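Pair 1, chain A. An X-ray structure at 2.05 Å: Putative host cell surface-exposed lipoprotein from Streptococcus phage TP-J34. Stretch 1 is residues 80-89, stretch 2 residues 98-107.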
# COMPACT_ATOMS: atom_id res chain seq x y z
N SER A 80 8.78 2.35 -14.88
CA SER A 80 8.41 1.83 -16.20
C SER A 80 7.50 0.60 -16.05
O SER A 80 7.56 -0.07 -15.02
CB SER A 80 9.66 1.46 -17.00
OG SER A 80 10.27 0.27 -16.52
N PRO A 81 6.67 0.26 -17.07
CA PRO A 81 5.85 -0.96 -16.97
C PRO A 81 6.69 -2.22 -16.68
O PRO A 81 6.26 -3.06 -15.88
CB PRO A 81 5.19 -1.04 -18.36
CG PRO A 81 5.10 0.39 -18.79
CD PRO A 81 6.43 0.95 -18.36
N ASP A 82 7.89 -2.35 -17.30
CA ASP A 82 8.77 -3.50 -17.07
C ASP A 82 9.31 -3.53 -15.65
O ASP A 82 9.36 -4.60 -15.05
CB ASP A 82 9.92 -3.56 -18.10
CG ASP A 82 9.53 -4.06 -19.49
OD1 ASP A 82 8.46 -4.71 -19.62
OD2 ASP A 82 10.30 -3.81 -20.44
N ALA A 83 9.70 -2.37 -15.11
CA ALA A 83 10.18 -2.29 -13.72
C ALA A 83 9.04 -2.64 -12.76
O ALA A 83 9.28 -3.30 -11.75
CB ALA A 83 10.74 -0.91 -13.41
N ILE A 84 7.80 -2.21 -13.07
CA ILE A 84 6.61 -2.51 -12.26
C ILE A 84 6.31 -4.00 -12.27
O ILE A 84 6.04 -4.56 -11.22
CB ILE A 84 5.38 -1.66 -12.69
CG1 ILE A 84 5.61 -0.17 -12.35
CG2 ILE A 84 4.08 -2.20 -12.04
CD1 ILE A 84 4.67 0.83 -13.09
N ARG A 85 6.37 -4.64 -13.46
CA ARG A 85 6.13 -6.08 -13.60
C ARG A 85 7.07 -6.86 -12.67
O ARG A 85 6.60 -7.73 -11.94
CB ARG A 85 6.37 -6.52 -15.05
CG ARG A 85 5.87 -7.94 -15.36
CD ARG A 85 6.54 -8.55 -16.59
NE ARG A 85 6.63 -7.58 -17.69
CZ ARG A 85 5.69 -7.40 -18.61
NH1 ARG A 85 4.59 -8.15 -18.61
NH2 ARG A 85 5.85 -6.48 -19.55
N ASP A 86 8.38 -6.52 -12.66
CA ASP A 86 9.36 -7.20 -11.80
C ASP A 86 9.12 -6.96 -10.33
O ASP A 86 9.23 -7.89 -9.53
CB ASP A 86 10.80 -6.83 -12.16
CG ASP A 86 11.21 -7.23 -13.57
OD1 ASP A 86 10.50 -8.07 -14.18
OD2 ASP A 86 12.24 -6.71 -14.06
N GLN A 87 8.78 -5.71 -9.96
CA GLN A 87 8.48 -5.36 -8.57
C GLN A 87 7.29 -6.16 -8.07
O GLN A 87 7.35 -6.73 -6.98
CB GLN A 87 8.20 -3.84 -8.45
CG GLN A 87 8.20 -3.34 -6.99
CD GLN A 87 9.59 -3.33 -6.37
OE1 GLN A 87 10.61 -3.36 -7.05
NE2 GLN A 87 9.66 -3.26 -5.07
N LEU A 88 6.20 -6.22 -8.86
CA LEU A 88 5.00 -6.97 -8.46
C LEU A 88 5.29 -8.45 -8.18
O LEU A 88 4.79 -9.01 -7.20
CB LEU A 88 3.91 -6.85 -9.54
CG LEU A 88 3.31 -5.46 -9.78
CD1 LEU A 88 2.44 -5.49 -11.05
CD2 LEU A 88 2.51 -4.93 -8.53
N VAL A 89 6.14 -9.06 -9.02
CA VAL A 89 6.50 -10.48 -8.88
C VAL A 89 7.56 -10.70 -7.83
O VAL A 89 7.30 -11.40 -6.86
CB VAL A 89 6.87 -11.13 -10.25
CG1 VAL A 89 7.35 -12.58 -10.07
CG2 VAL A 89 5.70 -11.08 -11.21
N GLU A 98 -0.74 -12.33 -12.85
CA GLU A 98 -1.35 -11.15 -12.22
C GLU A 98 -0.56 -9.88 -12.60
O GLU A 98 -1.16 -8.87 -12.96
CB GLU A 98 -1.39 -11.30 -10.70
CG GLU A 98 -2.47 -12.27 -10.25
CD GLU A 98 -2.25 -12.97 -8.93
OE1 GLU A 98 -3.00 -13.93 -8.65
OE2 GLU A 98 -1.33 -12.58 -8.18
N ALA A 99 0.79 -9.96 -12.54
CA ALA A 99 1.68 -8.85 -12.87
C ALA A 99 1.59 -8.52 -14.37
O ALA A 99 1.55 -7.34 -14.72
CB ALA A 99 3.11 -9.17 -12.47
N ASP A 100 1.51 -9.55 -15.24
CA ASP A 100 1.39 -9.34 -16.69
C ASP A 100 0.09 -8.62 -17.01
O ASP A 100 0.10 -7.66 -17.77
CB ASP A 100 1.48 -10.67 -17.47
CG ASP A 100 2.84 -11.36 -17.43
OD1 ASP A 100 3.85 -10.68 -17.07
OD2 ASP A 100 2.90 -12.58 -17.69
N TYR A 101 -1.02 -9.07 -16.38
CA TYR A 101 -2.33 -8.43 -16.55
C TYR A 101 -2.27 -6.96 -16.07
O TYR A 101 -2.78 -6.06 -16.75
CB TYR A 101 -3.42 -9.21 -15.78
CG TYR A 101 -4.72 -8.45 -15.65
CD1 TYR A 101 -5.65 -8.42 -16.68
CD2 TYR A 101 -5.00 -7.71 -14.50
CE1 TYR A 101 -6.82 -7.67 -16.59
CE2 TYR A 101 -6.17 -6.96 -14.39
CZ TYR A 101 -7.08 -6.95 -15.43
OH TYR A 101 -8.24 -6.23 -15.31
N ALA A 102 -1.65 -6.73 -14.90
CA ALA A 102 -1.55 -5.38 -14.34
C ALA A 102 -0.86 -4.42 -15.32
O ALA A 102 -1.40 -3.34 -15.61
CB ALA A 102 -0.78 -5.41 -13.01
N VAL A 103 0.34 -4.80 -15.80
CA VAL A 103 1.14 -3.93 -16.68
C VAL A 103 0.54 -3.71 -18.07
O VAL A 103 0.70 -2.63 -18.64
CB VAL A 103 2.67 -4.20 -16.65
CG1 VAL A 103 3.22 -4.13 -15.22
CG2 VAL A 103 3.01 -5.54 -17.28
N ALA A 104 -0.21 -4.70 -18.58
CA ALA A 104 -0.90 -4.61 -19.87
C ALA A 104 -2.04 -3.56 -19.79
O ALA A 104 -2.49 -3.05 -20.81
CB ALA A 104 -1.46 -5.97 -20.26
N ASN A 105 -2.48 -3.22 -18.56
CA ASN A 105 -3.55 -2.26 -18.30
C ASN A 105 -3.08 -0.93 -17.71
O ASN A 105 -3.90 -0.15 -17.24
CB ASN A 105 -4.68 -2.89 -17.50
CG ASN A 105 -5.40 -3.97 -18.26
OD1 ASN A 105 -5.09 -5.16 -18.15
ND2 ASN A 105 -6.37 -3.57 -19.07
N LEU A 106 -1.77 -0.65 -17.81
CA LEU A 106 -1.16 0.61 -17.37
C LEU A 106 -1.14 1.65 -18.51
O LEU A 106 -1.45 1.32 -19.66
CB LEU A 106 0.27 0.37 -16.87
CG LEU A 106 0.43 -0.22 -15.47
CD1 LEU A 106 1.87 -0.48 -15.17
CD2 LEU A 106 -0.16 0.69 -14.41
N LYS A 107 -0.77 2.90 -18.18
CA LYS A 107 -0.68 4.00 -19.13
C LYS A 107 0.58 3.85 -19.98
O LYS A 107 0.58 4.26 -21.14
CB LYS A 107 -0.66 5.36 -18.41
CG LYS A 107 -1.91 5.65 -17.59
CD LYS A 107 -1.62 6.78 -16.61
CE LYS A 107 -2.74 7.01 -15.63
NZ LYS A 107 -2.31 7.92 -14.53
O HOH W 1 1.95 -7.54 -19.74

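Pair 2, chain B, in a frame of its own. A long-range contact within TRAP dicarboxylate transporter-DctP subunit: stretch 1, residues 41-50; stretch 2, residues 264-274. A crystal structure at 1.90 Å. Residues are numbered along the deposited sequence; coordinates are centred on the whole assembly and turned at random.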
# COMPACT_ATOMS: atom_id res chain seq x y z
N GLU B 41 7.81 -0.23 -9.77
CA GLU B 41 7.25 0.24 -8.50
C GLU B 41 7.22 -0.97 -7.56
O GLU B 41 7.02 -2.11 -8.02
CB GLU B 41 5.86 0.84 -8.74
CG GLU B 41 5.38 1.88 -7.71
CD GLU B 41 4.52 1.27 -6.61
OE1 GLU B 41 3.86 2.03 -5.85
OE2 GLU B 41 4.59 0.03 -6.43
N PRO B 42 7.45 -0.76 -6.25
CA PRO B 42 7.62 -1.94 -5.39
C PRO B 42 6.52 -2.98 -5.44
O PRO B 42 6.91 -4.15 -5.38
CB PRO B 42 7.77 -1.36 -3.99
CG PRO B 42 8.33 0.06 -4.22
CD PRO B 42 7.74 0.51 -5.56
N GLU B 43 5.24 -2.63 -5.60
CA GLU B 43 4.17 -3.64 -5.68
C GLU B 43 4.44 -4.58 -6.86
O GLU B 43 4.49 -5.82 -6.71
CB GLU B 43 2.81 -2.98 -5.80
CG GLU B 43 1.66 -3.98 -5.76
CD GLU B 43 0.33 -3.38 -6.15
OE1 GLU B 43 -0.03 -3.30 -7.35
OE2 GLU B 43 -0.42 -3.06 -5.22
N THR B 44 4.71 -3.99 -8.00
CA THR B 44 4.90 -4.72 -9.23
C THR B 44 6.17 -5.57 -9.23
O THR B 44 6.15 -6.70 -9.70
CB THR B 44 4.94 -3.75 -10.38
OG1 THR B 44 3.77 -2.92 -10.32
CG2 THR B 44 4.95 -4.49 -11.70
N ILE B 45 7.27 -5.00 -8.75
CA ILE B 45 8.50 -5.77 -8.54
C ILE B 45 8.21 -7.00 -7.66
O ILE B 45 8.63 -8.11 -7.96
CB ILE B 45 9.54 -4.89 -7.84
CG1 ILE B 45 9.91 -3.69 -8.71
CG2 ILE B 45 10.77 -5.74 -7.50
CD1 ILE B 45 10.68 -2.60 -7.97
N GLY B 46 7.46 -6.77 -6.58
CA GLY B 46 7.01 -7.83 -5.70
C GLY B 46 6.28 -8.95 -6.40
O GLY B 46 6.57 -10.12 -6.16
N MET B 47 5.34 -8.59 -7.26
CA MET B 47 4.54 -9.54 -8.01
C MET B 47 5.38 -10.43 -8.89
O MET B 47 5.21 -11.67 -8.91
CB MET B 47 3.56 -8.74 -8.89
CG MET B 47 2.52 -8.00 -8.05
SD MET B 47 1.64 -6.70 -8.95
CE MET B 47 0.54 -7.78 -9.80
N HIS B 48 6.30 -9.82 -9.61
CA HIS B 48 7.16 -10.59 -10.50
C HIS B 48 8.07 -11.52 -9.69
O HIS B 48 8.28 -12.68 -10.07
CB HIS B 48 8.02 -9.66 -11.36
CG HIS B 48 7.26 -8.94 -12.44
ND1 HIS B 48 6.65 -9.59 -13.49
CD2 HIS B 48 7.02 -7.62 -12.62
CE1 HIS B 48 6.07 -8.70 -14.27
NE2 HIS B 48 6.27 -7.50 -13.76
N LEU B 49 8.60 -11.02 -8.57
CA LEU B 49 9.52 -11.82 -7.78
C LEU B 49 8.75 -13.01 -7.25
O LEU B 49 9.25 -14.13 -7.29
CB LEU B 49 10.18 -11.05 -6.61
CG LEU B 49 11.20 -9.94 -6.87
CD1 LEU B 49 11.46 -9.14 -5.58
CD2 LEU B 49 12.50 -10.54 -7.39
N PHE B 50 7.53 -12.79 -6.76
CA PHE B 50 6.69 -13.92 -6.34
C PHE B 50 6.55 -14.95 -7.43
O PHE B 50 6.58 -16.17 -7.17
CB PHE B 50 5.30 -13.47 -5.94
CG PHE B 50 4.30 -14.60 -5.83
CD1 PHE B 50 4.13 -15.27 -4.63
CD2 PHE B 50 3.54 -14.97 -6.92
CE1 PHE B 50 3.20 -16.30 -4.51
CE2 PHE B 50 2.63 -16.01 -6.81
CZ PHE B 50 2.44 -16.66 -5.60
N ARG B 264 9.37 -14.71 0.57
CA ARG B 264 10.63 -14.27 -0.03
C ARG B 264 10.48 -12.95 -0.80
O ARG B 264 11.32 -12.05 -0.69
CB ARG B 264 11.22 -15.36 -0.95
CG ARG B 264 11.39 -16.73 -0.32
CD ARG B 264 12.87 -17.13 -0.10
NE ARG B 264 13.73 -17.07 -1.30
CZ ARG B 264 13.98 -18.08 -2.14
NH1 ARG B 264 13.40 -19.26 -1.98
NH2 ARG B 264 14.79 -17.90 -3.18
N SER B 265 9.42 -12.85 -1.60
CA SER B 265 9.12 -11.66 -2.35
C SER B 265 8.91 -10.45 -1.41
O SER B 265 9.48 -9.39 -1.63
CB SER B 265 7.88 -11.88 -3.21
OG SER B 265 7.57 -10.65 -3.77
N ALA B 266 8.11 -10.62 -0.36
CA ALA B 266 7.90 -9.53 0.60
C ALA B 266 9.22 -9.11 1.22
O ALA B 266 9.53 -7.91 1.36
CB ALA B 266 6.96 -9.99 1.68
N ASP B 267 10.01 -10.10 1.61
CA ASP B 267 11.33 -9.84 2.22
C ASP B 267 12.24 -8.98 1.29
O ASP B 267 12.93 -8.06 1.75
CB ASP B 267 11.99 -11.17 2.64
CG ASP B 267 11.40 -11.72 3.96
OD1 ASP B 267 10.49 -11.11 4.56
OD2 ASP B 267 11.83 -12.79 4.42
N ASP B 268 12.19 -9.25 -0.00
CA ASP B 268 12.97 -8.51 -0.99
C ASP B 268 12.54 -7.05 -1.04
O ASP B 268 13.35 -6.14 -1.10
CB ASP B 268 12.79 -9.14 -2.36
CG ASP B 268 13.53 -10.48 -2.52
OD1 ASP B 268 14.36 -10.82 -1.67
OD2 ASP B 268 13.26 -11.19 -3.50
N VAL B 269 11.22 -6.84 -1.02
CA VAL B 269 10.66 -5.48 -1.14
C VAL B 269 10.99 -4.65 0.11
O VAL B 269 11.37 -3.44 0.01
CB VAL B 269 9.16 -5.51 -1.37
CG1 VAL B 269 8.61 -4.11 -1.34
CG2 VAL B 269 8.81 -6.23 -2.70
N TRP B 270 10.82 -5.26 1.30
CA TRP B 270 11.17 -4.56 2.57
C TRP B 270 12.60 -4.05 2.46
O TRP B 270 12.93 -2.97 2.93
CB TRP B 270 11.13 -5.47 3.80
CG TRP B 270 9.77 -5.69 4.33
CD1 TRP B 270 9.01 -6.81 4.18
CD2 TRP B 270 9.01 -4.78 5.11
NE1 TRP B 270 7.79 -6.64 4.80
CE2 TRP B 270 7.76 -5.40 5.38
CE3 TRP B 270 9.24 -3.49 5.59
CZ2 TRP B 270 6.75 -4.77 6.11
CZ3 TRP B 270 8.24 -2.87 6.32
CH2 TRP B 270 7.01 -3.52 6.58
N ALA B 271 13.44 -4.88 1.86
CA ALA B 271 14.86 -4.56 1.76
C ALA B 271 15.22 -3.58 0.65
O ALA B 271 16.35 -3.13 0.63
CB ALA B 271 15.68 -5.84 1.62
N MET B 272 14.29 -3.22 -0.26
CA MET B 272 14.66 -2.28 -1.31
C MET B 272 14.07 -0.88 -1.22
O MET B 272 14.52 0.00 -1.89
CB MET B 272 14.31 -2.85 -2.69
CG MET B 272 12.87 -3.09 -2.92
SD MET B 272 12.58 -3.87 -4.51
CE MET B 272 13.18 -5.53 -4.30
N VAL B 273 13.07 -0.67 -0.37
CA VAL B 273 12.37 0.59 -0.36
C VAL B 273 13.24 1.70 0.23
O VAL B 273 13.32 2.76 -0.33
CB VAL B 273 11.05 0.48 0.42
CG1 VAL B 273 10.46 1.87 0.68
CG2 VAL B 273 10.08 -0.35 -0.36
N ALA B 274 13.90 1.45 1.35
CA ALA B 274 14.77 2.47 1.94
C ALA B 274 15.80 3.04 0.95
O ALA B 274 15.93 4.26 0.83
CB ALA B 274 15.50 1.92 3.13

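Pair 1 and pair 2 share one scaffold: two helices running nearly antiparallel, at 151° with axes 8.9 Å apart in pair 1 and at 146° and 8.6 Å in pair 2. The backbones of 14 central residues superpose at 0.4 Å. In both, a side chain at the N-cap position accepts a bond from the start of the first helix: A:Ser80 OG from A:Ala83 N at 3.0 Å, and B:Glu41 OE2 from B:Glu43 N at 2.9 Å.

The next position is proline in both, A:Pro81 and B:Pro42, and each packs against a valine, A:Val103 or B:Val269. The valines match, but their rotamers differ, m in pair 1 and t in pair 2. In pair 1 the closest side-chain atoms are A:Pro81 CB and A:Val103 CB, 4.4 Å apart; in pair 2, B:Pro42 CB lies 3.9 Å from B:Val269 CG1.

One turn on, the isoleucines A:Ile84 and B:Ile45 share the m, t rotamer and meet equivalent partners of different shape. A:Ile84 CD1 touches A:Leu106 CD1 at 3.7 Å, whereas B:Ile45 CG2 reaches B:Met272 SD at 4.0 Å. The leucines A:Leu88 and B:Leu49 also keep one rotamer. Opposite them, A:Ala102 offers its CB to A:Leu88 CD1 at 3.8 Å, while the corresponding B:Asp268 brings OD2 within 3.4 Å of B:Leu49 CD1; that carboxylate oxygen is hydrogen-bonded elsewhere in the structure.

The sharpest divergence lies where A:Arg85 matches B:Gly46 and A:Ala99 matches B:Ser265. Pair 1 puts a small alanine against a long arginine: A:Ala99 CB sits 3.8 Å from A:Arg85 O and 3.8 Å from A:Leu88 CB, while the guanidinium extends to the salt bridge A:Arg85 NH1 to A:Asp100 OD1, 3.1 Å. A:Val103 CG2 covers one guanidinium face, and a water links A:Arg85 NH1 with A:Asp100 O. Pair 2 has no side chain on the first helix here and places the polar group on the other: B:Ser265 OG donates to B:Gly46 O at 2.6 Å, directly joining the helices. B:Val269 CG2 lies 3.8 Å from B:Gly46 CA, much as A:Val103 CG1 lies 3.9 Å from A:Arg85 CA.

At the last matched pair of the first helix, A:Val89 CG2 packs on A:Ala99 CB at 3.5 Å, and B:Phe50 CB lies 4.1 Å from B:Ser265 CB, its ring leading away. The design reading is a shared proline, isoleucine, leucine and valine frame, with the polar link solved either by a salt bridge at the side or by a serine-to-carbonyl bond between the helices.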